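Local coordinates for protein packaging enzyme P4 (Pseudomonas phage phi6, PDB 4BLO) that hydrolyses nucleoside triphosphates as a hexameric RecA-like ATPase, which probably works as a helicase motor that packages viral RNA, at residues 246-251 with 264-269; 120-125 with 226-231; 97-102 with 213-218; 110-115 with 140-145; 192-197 with 232-237. All blocks are in the same frame, centred on the assembly; numbering follows the deposited sequence.

Interaction 1 (246-251 with 264-269); sequences QVMAST and RTMFRT
Arg268, on strand 261-269, reaches across to the backbone carbonyls of Met248 and Thr251, where helix 240-248 gives way to the loop that follows it. From CB its chain runs out extended to NE, a long reach that brings the guanidinium to the loop. CD is the first atom to come near, 3.9 Å from Thr251 O. Next along, NE donates to Thr251 O at 2.9 Å; the N-H is nearly straight on its target (169°), and the oxygen lies in the guanidinium plane. CZ lies within 4 Å of both oxygens, and NH2 then bonds Met248 O at 2.8 Å. That bond is more bent, but it falls in the carbonyl plane on a lone pair, and NH2 has a second, weak bond to Thr251 O. Two oxygens thus fix the rotation of the guanidinium. Arginine suits the place because its several N-H groups can serve two peptide carbonyls that converge on it from different directions.

Beside this polar grip, Met248 and Met266 slide past each other in opposite directions. Met248 CG lies 3.6 Å from Met266 CB, while Met266 CE ends among the same two carbonyls. These flexible, unbranched chains fill the gap between helix and strand.

Arg264, farther up the strand, touches ADP and forms a salt bridge with Glu241. Strand 261-269 is hydrogen-bonded to 253-258 on one flank and 272-275 on the other, while helix 240-248 also leans on strand 120-126 and helix 208-222.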
# COMPACT_ATOMS: atom_id res chain seq x y z
N GLN L 246 -3.89 18.97 -17.81
CA GLN L 246 -4.81 18.62 -16.75
C GLN L 246 -4.99 19.78 -15.78
O GLN L 246 -6.10 20.00 -15.31
CB GLN L 246 -4.33 17.36 -16.02
CG GLN L 246 -4.24 16.09 -16.89
CD GLN L 246 -5.53 15.61 -17.49
OE1 GLN L 246 -6.58 15.65 -16.85
NE2 GLN L 246 -5.49 15.14 -18.74
N VAL L 247 -3.91 20.53 -15.49
CA VAL L 247 -3.90 21.68 -14.57
C VAL L 247 -4.67 22.84 -15.21
O VAL L 247 -5.42 23.55 -14.52
CB VAL L 247 -2.47 22.07 -14.14
CG1 VAL L 247 -2.45 23.43 -13.45
CG2 VAL L 247 -1.85 21.01 -13.23
N MET L 248 -4.54 23.00 -16.53
CA MET L 248 -5.25 24.03 -17.30
C MET L 248 -6.78 23.92 -17.08
O MET L 248 -7.45 24.94 -16.99
CB MET L 248 -4.92 23.85 -18.77
CG MET L 248 -3.94 24.84 -19.34
SD MET L 248 -3.56 24.18 -20.98
CE MET L 248 -3.09 25.64 -21.85
N ALA L 249 -7.30 22.69 -16.99
CA ALA L 249 -8.72 22.35 -16.77
C ALA L 249 -9.14 22.50 -15.29
O ALA L 249 -10.33 22.35 -14.97
CB ALA L 249 -8.97 20.92 -17.24
N SER L 250 -8.17 22.81 -14.40
CA SER L 250 -8.39 22.94 -12.96
C SER L 250 -8.09 24.36 -12.41
O SER L 250 -8.32 24.59 -11.22
CB SER L 250 -7.52 21.92 -12.22
OG SER L 250 -7.81 20.61 -12.66
N THR L 251 -7.59 25.30 -13.24
CA THR L 251 -7.29 26.65 -12.76
C THR L 251 -7.82 27.74 -13.73
O THR L 251 -8.06 27.44 -14.91
CB THR L 251 -5.77 26.85 -12.55
OG1 THR L 251 -5.09 26.81 -13.81
CG2 THR L 251 -5.16 25.86 -11.53
N ARG L 264 4.02 27.78 -22.46
CA ARG L 264 2.57 27.77 -22.67
C ARG L 264 1.80 28.58 -21.61
O ARG L 264 2.21 28.63 -20.45
CB ARG L 264 2.02 26.34 -22.68
CG ARG L 264 2.16 25.65 -24.03
CD ARG L 264 1.86 24.17 -23.94
NE ARG L 264 0.43 23.91 -24.12
CZ ARG L 264 -0.11 22.69 -24.16
NH1 ARG L 264 0.65 21.61 -24.01
NH2 ARG L 264 -1.42 22.55 -24.33
N THR L 265 0.67 29.22 -22.02
CA THR L 265 -0.23 29.94 -21.12
C THR L 265 -1.70 29.69 -21.43
O THR L 265 -2.07 29.34 -22.55
CB THR L 265 0.01 31.45 -21.08
OG1 THR L 265 -0.14 32.04 -22.37
CG2 THR L 265 1.29 31.82 -20.37
N MET L 266 -2.52 29.89 -20.41
CA MET L 266 -3.97 29.79 -20.46
C MET L 266 -4.52 30.74 -19.42
O MET L 266 -4.13 30.66 -18.25
CB MET L 266 -4.41 28.34 -20.17
CG MET L 266 -5.89 28.07 -20.32
SD MET L 266 -6.95 28.82 -19.07
CE MET L 266 -6.31 28.08 -17.58
N PHE L 267 -5.45 31.60 -19.84
CA PHE L 267 -6.12 32.56 -18.97
C PHE L 267 -7.57 32.71 -19.36
O PHE L 267 -7.89 32.90 -20.54
CB PHE L 267 -5.40 33.94 -18.96
CG PHE L 267 -3.95 33.90 -18.55
CD1 PHE L 267 -3.58 33.64 -17.23
CD2 PHE L 267 -2.94 34.12 -19.49
CE1 PHE L 267 -2.23 33.62 -16.85
CE2 PHE L 267 -1.58 34.10 -19.10
CZ PHE L 267 -1.24 33.85 -17.79
N ARG L 268 -8.45 32.58 -18.36
CA ARG L 268 -9.90 32.72 -18.46
C ARG L 268 -10.23 34.17 -18.17
O ARG L 268 -10.29 34.57 -17.01
CB ARG L 268 -10.62 31.77 -17.48
CG ARG L 268 -10.31 30.30 -17.72
CD ARG L 268 -10.97 29.40 -16.70
NE ARG L 268 -10.31 28.09 -16.68
CZ ARG L 268 -10.70 27.03 -17.38
NH1 ARG L 268 -11.80 27.08 -18.13
NH2 ARG L 268 -10.02 25.89 -17.29
N THR L 269 -10.34 34.98 -19.24
CA THR L 269 -10.57 36.42 -19.16
C THR L 269 -12.02 36.81 -19.42
O THR L 269 -12.84 35.95 -19.74
CB THR L 269 -9.67 37.16 -20.18
OG1 THR L 269 -10.12 36.87 -21.51
CG2 THR L 269 -8.19 36.83 -20.02

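Interaction 2 (120-125 with 226-231); sequences GVTALM and SVVMVV
Ser226 faces Gly120 across two parallel strands in the middle of the sheet, and the strands stay in register from there through Leu124 and Val230. Its hydroxyl is bonded to Trp112 O, while across the strands its CA rests near Gly120 O. Val227 uses both of its backbone polar atoms: its N donates to Gly120 O, and its O receives Thr122 N at 2.8 Å. With Val121 it shares the sheet face that carries Ala123 and Met229.

Val228 turns to the other face, where its CG2 rests 3.8 Å from Thr122 CB. Met229 repeats the pattern of Val227, its N bonded to Thr122 O and its O to Leu124 N, both at 2.8 Å. Its side chain crosses that of Val121 at about a right angle, with CG and CE each 3.7 Å from Val121 CG2. Val230 then lies side by side with Leu124, both pointing the same way, and Val230 CG1 is 4.0 Å from Leu124 CD2. Val231 N closes the ladder on Leu124 O. Its CG2 packs on Ala123 CB and also meets Met125 CG and CE.

The beta-branched valines suit extended backbone, and the small Ala123 makes room for helix 240-248 to pack with Val247. Leu124, Val228 and Val230 lie against Leu136 of helix 132-140 on the opposite face. Five backbone bonds join the strands, and mainly apolar side chains line both faces: the chemistry is that of a central sheet buried on both sides, here the RecA-like core from which the ADP-binding P-loop springs.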
# COMPACT_ATOMS: atom_id res chain seq x y z
N GLY L 120 -9.43 34.00 -9.12
CA GLY L 120 -9.14 32.59 -8.93
C GLY L 120 -7.67 32.34 -8.74
O GLY L 120 -6.95 33.20 -8.22
N VAL L 121 -7.19 31.16 -9.17
CA VAL L 121 -5.78 30.85 -9.03
C VAL L 121 -5.15 30.60 -10.42
O VAL L 121 -5.81 30.13 -11.35
CB VAL L 121 -5.48 29.72 -8.01
CG1 VAL L 121 -5.57 28.32 -8.62
CG2 VAL L 121 -4.13 29.94 -7.34
N THR L 122 -3.89 31.01 -10.53
CA THR L 122 -3.04 30.84 -11.70
C THR L 122 -1.92 29.92 -11.24
O THR L 122 -1.45 30.06 -10.11
CB THR L 122 -2.61 32.20 -12.23
OG1 THR L 122 -3.78 32.96 -12.57
CG2 THR L 122 -1.67 32.09 -13.44
N ALA L 123 -1.57 28.90 -12.06
CA ALA L 123 -0.55 27.93 -11.68
C ALA L 123 0.67 28.03 -12.56
O ALA L 123 0.60 27.78 -13.76
CB ALA L 123 -1.11 26.51 -11.70
N LEU L 124 1.78 28.42 -11.95
CA LEU L 124 3.04 28.58 -12.65
C LEU L 124 3.82 27.28 -12.54
O LEU L 124 4.44 27.00 -11.52
CB LEU L 124 3.80 29.80 -12.08
CG LEU L 124 5.19 30.17 -12.58
CD1 LEU L 124 5.16 30.63 -14.00
CD2 LEU L 124 5.77 31.24 -11.69
N MET L 125 3.74 26.48 -13.63
CA MET L 125 4.34 25.15 -13.83
C MET L 125 5.73 25.21 -14.46
O MET L 125 6.11 26.20 -15.07
CB MET L 125 3.42 24.32 -14.75
CG MET L 125 2.26 23.68 -14.04
SD MET L 125 2.28 21.91 -14.36
CE MET L 125 1.72 21.29 -12.82
N SER L 226 -6.79 37.32 -6.89
CA SER L 226 -6.00 36.96 -8.06
C SER L 226 -4.63 36.51 -7.54
O SER L 226 -3.77 37.34 -7.21
CB SER L 226 -5.90 38.11 -9.05
OG SER L 226 -5.28 37.67 -10.24
N VAL L 227 -4.46 35.18 -7.38
CA VAL L 227 -3.25 34.57 -6.84
C VAL L 227 -2.53 33.73 -7.92
O VAL L 227 -3.17 33.06 -8.72
CB VAL L 227 -3.60 33.72 -5.58
CG1 VAL L 227 -2.37 33.02 -4.98
CG2 VAL L 227 -4.32 34.55 -4.51
N VAL L 228 -1.19 33.79 -7.92
CA VAL L 228 -0.29 33.00 -8.75
C VAL L 228 0.47 32.05 -7.82
O VAL L 228 1.22 32.51 -6.97
CB VAL L 228 0.68 33.87 -9.62
CG1 VAL L 228 1.82 33.03 -10.22
CG2 VAL L 228 -0.09 34.62 -10.70
N MET L 229 0.29 30.75 -7.98
CA MET L 229 1.00 29.74 -7.18
C MET L 229 1.98 28.98 -8.05
O MET L 229 1.58 28.50 -9.11
CB MET L 229 0.02 28.74 -6.52
CG MET L 229 -0.93 29.38 -5.55
SD MET L 229 -1.65 28.18 -4.40
CE MET L 229 -2.50 27.12 -5.51
N VAL L 230 3.26 28.88 -7.62
CA VAL L 230 4.23 28.13 -8.43
C VAL L 230 4.11 26.68 -7.99
O VAL L 230 4.19 26.38 -6.79
CB VAL L 230 5.69 28.65 -8.51
CG1 VAL L 230 5.87 30.01 -7.86
CG2 VAL L 230 6.74 27.64 -8.04
N VAL L 231 3.80 25.80 -8.96
CA VAL L 231 3.54 24.39 -8.72
C VAL L 231 4.64 23.54 -9.41
O VAL L 231 4.76 23.51 -10.64
CB VAL L 231 2.06 23.99 -9.09
CG1 VAL L 231 1.06 24.84 -8.32
CG2 VAL L 231 1.77 24.11 -10.58

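Interaction 3 (97-102 with 213-218); sequences IYSVPG and LTDISN
Val100 and Asp215 bring the loop that follows helix 92-95 onto helix 208-222, one of the helices flanking the sheet of the RecA-like core. Their side chains cross obliquely. Val100 points toward the helix, its CG1 lying 3.9 Å from Asp215 CB and 3.7 Å from Asp215 O. The other methyl, CG2, reaches along the helix to CB of Asn218, one turn later. A short branched residue suits this spot, since it can press two methyls against a helix surface without needing polar partners.

In Asp215, chi1 of -76° puts CG beside its own backbone N; the carboxylate it carries faces the backbone of Ser99 and Val100. There its two oxygens divide their work. OD2 forms a salt bridge with Arg195 of a neighbouring subunit, so the aspartate has that subunit as its strong partner and the loop as a weaker one. The arginine would be expected to favour the charged form of the acid. Ser99 is small enough to bring its hydroxyl close, and it also packs on Pro191 of that subunit. OD1 accepts two weak hydrogen bonds, one from Ser99 OG at 3.4 Å and one from Val100 N at 3.3 Å.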
# COMPACT_ATOMS: atom_id res chain seq x y z
N ILE L 97 -18.05 13.93 0.34
CA ILE L 97 -17.15 14.64 -0.57
C ILE L 97 -17.50 16.11 -0.57
O ILE L 97 -18.68 16.45 -0.67
CB ILE L 97 -17.17 14.01 -2.00
CG1 ILE L 97 -16.62 12.57 -1.98
CG2 ILE L 97 -16.41 14.86 -3.02
CD1 ILE L 97 -17.47 11.67 -2.63
N TYR L 98 -16.49 16.99 -0.46
CA TYR L 98 -16.71 18.43 -0.49
C TYR L 98 -15.84 19.11 -1.53
O TYR L 98 -14.63 18.87 -1.61
CB TYR L 98 -16.47 19.07 0.89
CG TYR L 98 -16.75 20.56 0.93
CD1 TYR L 98 -15.79 21.48 0.51
CD2 TYR L 98 -17.96 21.05 1.39
CE1 TYR L 98 -16.06 22.85 0.51
CE2 TYR L 98 -18.23 22.42 1.43
CZ TYR L 98 -17.27 23.32 0.97
OH TYR L 98 -17.52 24.67 0.99
N SER L 99 -16.46 20.01 -2.30
CA SER L 99 -15.80 20.88 -3.25
C SER L 99 -16.30 22.28 -2.99
O SER L 99 -17.50 22.46 -2.70
CB SER L 99 -16.04 20.45 -4.69
OG SER L 99 -15.14 19.40 -4.96
N VAL L 100 -15.41 23.27 -3.03
CA VAL L 100 -15.88 24.61 -2.72
C VAL L 100 -16.82 25.05 -3.89
O VAL L 100 -16.52 24.80 -5.07
CB VAL L 100 -14.77 25.62 -2.32
CG1 VAL L 100 -13.64 24.94 -1.56
CG2 VAL L 100 -14.23 26.40 -3.50
N PRO L 101 -18.03 25.57 -3.53
CA PRO L 101 -19.02 25.94 -4.56
C PRO L 101 -18.57 27.10 -5.45
O PRO L 101 -17.78 27.95 -5.03
CB PRO L 101 -20.25 26.35 -3.75
CG PRO L 101 -20.04 25.77 -2.39
CD PRO L 101 -18.56 25.84 -2.18
N GLY L 102 -19.07 27.10 -6.68
CA GLY L 102 -18.81 28.14 -7.66
C GLY L 102 -19.63 29.38 -7.41
O GLY L 102 -20.52 29.38 -6.55
N LEU L 213 -6.50 22.14 -6.57
CA LEU L 213 -6.25 23.35 -7.36
C LEU L 213 -7.57 24.06 -7.70
O LEU L 213 -7.64 25.29 -7.60
CB LEU L 213 -5.49 23.01 -8.66
CG LEU L 213 -3.98 22.80 -8.58
CD1 LEU L 213 -3.45 22.27 -9.89
CD2 LEU L 213 -3.25 24.09 -8.26
N THR L 214 -8.62 23.28 -8.09
CA THR L 214 -9.97 23.78 -8.41
C THR L 214 -10.64 24.39 -7.16
O THR L 214 -11.22 25.48 -7.25
CB THR L 214 -10.83 22.68 -9.03
OG1 THR L 214 -10.18 22.17 -10.19
CG2 THR L 214 -12.20 23.18 -9.41
N ASP L 215 -10.55 23.68 -6.01
CA ASP L 215 -11.09 24.12 -4.73
C ASP L 215 -10.38 25.41 -4.27
O ASP L 215 -11.04 26.32 -3.77
CB ASP L 215 -10.95 23.01 -3.67
CG ASP L 215 -11.94 21.88 -3.78
OD1 ASP L 215 -12.83 21.94 -4.66
OD2 ASP L 215 -11.86 20.94 -2.95
N ILE L 216 -9.05 25.49 -4.47
CA ILE L 216 -8.27 26.68 -4.12
C ILE L 216 -8.68 27.83 -5.08
O ILE L 216 -8.94 28.94 -4.62
CB ILE L 216 -6.74 26.39 -4.13
CG1 ILE L 216 -6.34 25.57 -2.89
CG2 ILE L 216 -5.93 27.66 -4.23
CD1 ILE L 216 -5.03 24.81 -3.01
N SER L 217 -8.79 27.54 -6.40
CA SER L 217 -9.18 28.53 -7.41
C SER L 217 -10.55 29.13 -7.10
O SER L 217 -10.68 30.35 -7.09
CB SER L 217 -9.17 27.90 -8.80
OG SER L 217 -9.33 28.89 -9.81
N ASN L 218 -11.54 28.28 -6.79
CA ASN L 218 -12.91 28.73 -6.49
C ASN L 218 -12.97 29.52 -5.17
O ASN L 218 -13.73 30.49 -5.07
CB ASN L 218 -13.89 27.56 -6.48
CG ASN L 218 -14.08 26.87 -7.82
OD1 ASN L 218 -14.44 25.69 -7.89
ND2 ASN L 218 -13.89 27.60 -8.92

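Interaction 4 (110-115 with 140-145); sequences HRWPSE and LRPDVL
The turn of the short hairpin between strands 109-110 and 117-118 places the indole of Trp112 against Leu140, at the C-terminal end of helix 132-140, and against Pro142 beyond it. NE1 donates to Leu140 O at 2.8 Å. The oxygen sits at the ring edge, only 6° out of the indole plane, whereas the N-H approaches from above the plane of the carbonyl. With CG anti to the backbone N (chi1 -175°), the side chain leaves the turn; CB already points toward the helix end.

Tryptophan suits the place because it couples this one polar N-H to a broad apolar surface. Its CZ2 lies 3.8 Å from Pro142 CB, the two side chains crossing obliquely. The chain receiving it belongs to the strand-loop-helix of the P-loop: helix 132-140 begins at the residues that hold ADP, so the hairpin meets that helix at the end remote from the nucleotide. Leu140 is the last helical residue, and Arg141 then takes a positive phi (53°), which breaks the helix and turns the chain away; the Leu140 carbonyl, at that last turn, accepts from the indole. Pro142 follows, starting the run into strand 144-147.

On the hairpin side the peptide bond between Trp112 and Pro113 is cis, which folds the turn back sharply at this point. Pro113 CB meets Leu140 CD2 at 4.0 Å, a light apolar contact that extends the seam. Pro113 also touches Phe267 of strand 261-269, and Trp112 touches Val228 of strand 226-231.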
# COMPACT_ATOMS: atom_id res chain seq x y z
N HIS L 110 -9.45 41.22 -13.08
CA HIS L 110 -8.16 41.77 -12.65
C HIS L 110 -7.26 42.08 -13.87
O HIS L 110 -7.52 41.59 -14.98
CB HIS L 110 -7.44 40.77 -11.71
CG HIS L 110 -8.16 40.49 -10.43
ND1 HIS L 110 -7.78 41.09 -9.24
CD2 HIS L 110 -9.19 39.65 -10.18
CE1 HIS L 110 -8.60 40.62 -8.32
NE2 HIS L 110 -9.47 39.75 -8.83
N ARG L 111 -6.21 42.88 -13.68
CA ARG L 111 -5.26 43.20 -14.74
C ARG L 111 -4.01 42.28 -14.65
O ARG L 111 -3.22 42.23 -15.60
CB ARG L 111 -4.84 44.67 -14.67
CG ARG L 111 -5.82 45.62 -15.33
CD ARG L 111 -5.38 47.07 -15.21
NE ARG L 111 -5.85 47.68 -13.97
CZ ARG L 111 -5.77 48.98 -13.68
NH1 ARG L 111 -5.21 49.83 -14.55
NH2 ARG L 111 -6.24 49.44 -12.53
N TRP L 112 -3.86 41.57 -13.51
CA TRP L 112 -2.75 40.68 -13.19
C TRP L 112 -3.27 39.30 -12.80
O TRP L 112 -4.26 39.23 -12.09
CB TRP L 112 -1.94 41.30 -12.03
CG TRP L 112 -0.68 40.58 -11.64
CD1 TRP L 112 0.57 40.84 -12.10
CD2 TRP L 112 -0.55 39.54 -10.65
NE1 TRP L 112 1.49 40.02 -11.47
CE2 TRP L 112 0.82 39.21 -10.58
CE3 TRP L 112 -1.45 38.87 -9.82
CZ2 TRP L 112 1.31 38.23 -9.70
CZ3 TRP L 112 -0.97 37.91 -8.94
CH2 TRP L 112 0.40 37.60 -8.89
N PRO L 113 -2.62 38.17 -13.21
CA PRO L 113 -1.39 38.04 -14.03
C PRO L 113 -1.61 38.32 -15.53
O PRO L 113 -0.63 38.45 -16.26
CB PRO L 113 -0.97 36.59 -13.80
CG PRO L 113 -2.27 35.86 -13.52
CD PRO L 113 -3.14 36.86 -12.80
N SER L 114 -2.88 38.42 -15.97
CA SER L 114 -3.22 38.72 -17.36
C SER L 114 -4.40 39.68 -17.43
O SER L 114 -5.20 39.73 -16.50
CB SER L 114 -3.51 37.45 -18.15
OG SER L 114 -3.81 37.76 -19.50
N GLU L 115 -4.50 40.47 -18.52
CA GLU L 115 -5.55 41.48 -18.70
C GLU L 115 -6.94 40.87 -18.78
O GLU L 115 -7.19 39.97 -19.59
CB GLU L 115 -5.30 42.35 -19.94
CG GLU L 115 -4.62 43.67 -19.64
CD GLU L 115 -5.41 44.75 -18.91
OE1 GLU L 115 -6.63 44.58 -18.71
OE2 GLU L 115 -4.79 45.79 -18.57
N LEU L 140 6.37 38.63 -13.91
CA LEU L 140 5.09 38.86 -13.24
C LEU L 140 5.08 40.04 -12.25
O LEU L 140 4.07 40.74 -12.23
CB LEU L 140 4.55 37.60 -12.58
CG LEU L 140 4.21 36.42 -13.53
CD1 LEU L 140 4.06 35.13 -12.72
CD2 LEU L 140 2.98 36.71 -14.37
N ARG L 141 6.16 40.32 -11.49
CA ARG L 141 6.26 41.45 -10.50
C ARG L 141 5.07 41.45 -9.49
O ARG L 141 4.26 42.38 -9.54
CB ARG L 141 6.24 42.81 -11.30
CG ARG L 141 7.16 42.92 -12.52
CD ARG L 141 8.59 43.32 -12.19
NE ARG L 141 8.76 44.72 -11.79
CZ ARG L 141 8.67 45.17 -10.54
NH1 ARG L 141 8.34 44.35 -9.55
NH2 ARG L 141 8.90 46.45 -10.28
N PRO L 142 4.93 40.46 -8.58
CA PRO L 142 3.79 40.47 -7.63
C PRO L 142 3.91 41.52 -6.52
O PRO L 142 5.02 41.89 -6.17
CB PRO L 142 3.80 39.09 -7.03
CG PRO L 142 5.03 38.44 -7.58
CD PRO L 142 5.81 39.29 -8.39
N ASP L 143 2.75 41.97 -5.97
CA ASP L 143 2.73 42.95 -4.89
C ASP L 143 3.20 42.32 -3.58
O ASP L 143 3.98 42.93 -2.85
CB ASP L 143 1.33 43.58 -4.70
CG ASP L 143 0.71 44.22 -5.93
OD1 ASP L 143 1.46 44.57 -6.87
OD2 ASP L 143 -0.53 44.37 -5.96
N VAL L 144 2.73 41.10 -3.29
CA VAL L 144 3.09 40.33 -2.10
C VAL L 144 3.67 38.98 -2.56
O VAL L 144 3.02 38.26 -3.32
CB VAL L 144 1.86 40.18 -1.14
CG1 VAL L 144 2.20 39.30 0.06
CG2 VAL L 144 1.34 41.54 -0.68
N LEU L 145 4.87 38.64 -2.10
CA LEU L 145 5.53 37.38 -2.44
C LEU L 145 5.60 36.47 -1.22
O LEU L 145 6.42 36.71 -0.32
CB LEU L 145 6.93 37.62 -3.06
CG LEU L 145 7.84 36.38 -3.27
CD1 LEU L 145 7.35 35.48 -4.40
CD2 LEU L 145 9.27 36.81 -3.53

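Interaction 5 (192-197 with 232-237); sequences LLFRLK and NPMVDA
Met234 stands at the centre of an inverse gamma turn and sets its thioether against the ring of Phe194, a Met-aromatic contact in a pairing that has no hydrogen bond across it. The sulfur SD is 5.2 Å from the ring centroid and 45° off the ring normal, so it approaches the ring obliquely. The closer touches are made by carbon: Met234 CE lies 3.5 Å from Phe194 CZ, and Met234 CG lies 3.7 Å from Phe194 CE1. Bends at chi2 and chi3 curl the methionine around that corner of the ring. A flexible, polarisable side chain suits such a place, since it can follow the outline of an aromatic ring.

Phe194 belongs to a type I turn from Leu193 to Leu196. The neighbouring Leu193 points toward the other segment, and its CD2 lies 3.4 Å from Asn232 O. The same carbonyl oxygen is 3.7 Å from Phe194 CE1, so it is flanked by a methyl and a ring carbon.

Asn232 lies in the loop after strand 226-231, and its side chain is about 5 Å, at the nearest atoms, from bound ADP. The contact therefore joins the segment leaving the nucleotide end of that central strand to the turn after helix 190-193. Leu193 leans in addition on Phe209 of helix 208-222, Pro233 packs on Ile240 of helix 240-248, and in a neighbouring subunit Met234 packs on Gln246 and Phe194 on Ser211.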
# COMPACT_ATOMS: atom_id res chain seq x y z
N LEU L 192 3.15 21.43 0.44
CA LEU L 192 1.85 20.79 0.28
C LEU L 192 1.95 19.61 -0.71
O LEU L 192 1.51 18.51 -0.38
CB LEU L 192 0.84 21.84 -0.23
CG LEU L 192 -0.66 21.69 0.05
CD1 LEU L 192 -1.46 22.66 -0.78
CD2 LEU L 192 -1.17 20.29 -0.24
N LEU L 193 2.50 19.86 -1.91
CA LEU L 193 2.62 18.88 -3.00
C LEU L 193 3.44 17.64 -2.64
O LEU L 193 3.10 16.53 -3.05
CB LEU L 193 3.25 19.57 -4.22
CG LEU L 193 2.32 19.89 -5.39
CD1 LEU L 193 1.26 20.93 -5.00
CD2 LEU L 193 3.10 20.39 -6.60
N PHE L 194 4.53 17.84 -1.89
CA PHE L 194 5.42 16.75 -1.54
C PHE L 194 4.88 15.91 -0.37
O PHE L 194 5.35 14.79 -0.14
CB PHE L 194 6.84 17.31 -1.25
CG PHE L 194 7.61 17.74 -2.49
CD1 PHE L 194 7.00 17.76 -3.75
CD2 PHE L 194 8.94 18.12 -2.40
CE1 PHE L 194 7.71 18.15 -4.88
CE2 PHE L 194 9.65 18.51 -3.54
CZ PHE L 194 9.03 18.52 -4.77
N ARG L 195 3.83 16.40 0.32
CA ARG L 195 3.22 15.69 1.44
C ARG L 195 1.82 15.17 1.07
O ARG L 195 1.05 14.77 1.95
CB ARG L 195 3.21 16.57 2.70
CG ARG L 195 4.53 16.52 3.43
CD ARG L 195 4.78 17.70 4.32
NE ARG L 195 6.14 17.66 4.86
CZ ARG L 195 7.08 18.53 4.55
NH1 ARG L 195 6.82 19.54 3.73
NH2 ARG L 195 8.29 18.41 5.07
N LEU L 196 1.52 15.10 -0.23
CA LEU L 196 0.25 14.57 -0.70
C LEU L 196 0.31 13.05 -0.66
O LEU L 196 0.94 12.43 -1.52
CB LEU L 196 -0.13 15.08 -2.10
CG LEU L 196 -0.60 16.53 -2.24
CD1 LEU L 196 -0.67 16.94 -3.69
CD2 LEU L 196 -1.94 16.76 -1.55
N LYS L 197 -0.35 12.47 0.39
CA LYS L 197 -0.37 11.02 0.57
C LYS L 197 -1.54 10.46 -0.20
O LYS L 197 -2.60 11.07 -0.23
CB LYS L 197 -0.41 10.58 2.05
CG LYS L 197 -0.62 11.68 3.09
CD LYS L 197 0.58 11.79 4.06
CE LYS L 197 0.32 12.58 5.32
NZ LYS L 197 1.14 13.85 5.45
N ASN L 232 5.51 22.93 -8.58
CA ASN L 232 6.62 22.11 -9.05
C ASN L 232 6.27 20.63 -8.80
O ASN L 232 6.28 20.17 -7.66
CB ASN L 232 7.96 22.51 -8.40
CG ASN L 232 9.22 21.99 -9.10
OD1 ASN L 232 9.32 20.82 -9.54
ND2 ASN L 232 10.24 22.84 -9.18
N PRO L 233 5.93 19.88 -9.87
CA PRO L 233 5.53 18.47 -9.66
C PRO L 233 6.68 17.46 -9.79
O PRO L 233 7.55 17.62 -10.65
CB PRO L 233 4.49 18.25 -10.76
CG PRO L 233 4.83 19.29 -11.84
CD PRO L 233 5.82 20.28 -11.29
N MET L 234 6.68 16.42 -8.93
CA MET L 234 7.66 15.34 -9.05
C MET L 234 7.12 14.43 -10.15
O MET L 234 6.38 13.48 -9.90
CB MET L 234 7.89 14.61 -7.72
CG MET L 234 8.92 15.24 -6.82
SD MET L 234 10.54 15.53 -7.59
CE MET L 234 10.42 17.33 -7.81
N VAL L 235 7.37 14.84 -11.39
CA VAL L 235 6.86 14.14 -12.55
C VAL L 235 7.96 14.04 -13.59
O VAL L 235 8.75 14.97 -13.74
CB VAL L 235 5.55 14.81 -13.09
CG1 VAL L 235 5.79 16.21 -13.65
CG2 VAL L 235 4.87 13.93 -14.12
N ASP L 236 8.01 12.89 -14.28
CA ASP L 236 8.95 12.57 -15.35
C ASP L 236 8.94 13.63 -16.44
O ASP L 236 7.89 14.22 -16.72
CB ASP L 236 8.62 11.20 -15.97
CG ASP L 236 8.82 10.01 -15.06
OD1 ASP L 236 9.54 10.15 -14.04
OD2 ASP L 236 8.26 8.93 -15.36
N ALA L 237 10.10 13.85 -17.08
CA ALA L 237 10.30 14.82 -18.16
C ALA L 237 9.24 14.76 -19.27
O ALA L 237 8.89 15.80 -19.82
CB ALA L 237 11.68 14.62 -18.77

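In the fold
Interaction 2 is the core of the set, an all-buried parallel strand pair held by regular backbone bonds. Interactions 1, 3 and 4 surround it: the first reaches strand 120-125 through Val247 and Thr251, the third through Ser217, and the fourth lies at the Ser226 end. Interaction 4 is only partly buried and relies on one indole bond with apolar packing. Charged side chains appear instead toward the subunit interface, where Arg268 in interaction 1 and Asp215 in interaction 3 take up backbone groups. Interaction 5, also facing a neighbouring subunit, is mostly apolar, with no hydrogen bond between its segments; it touches interaction 2 through Pro233 and lies about 25 Å, centre to centre, from interaction 4.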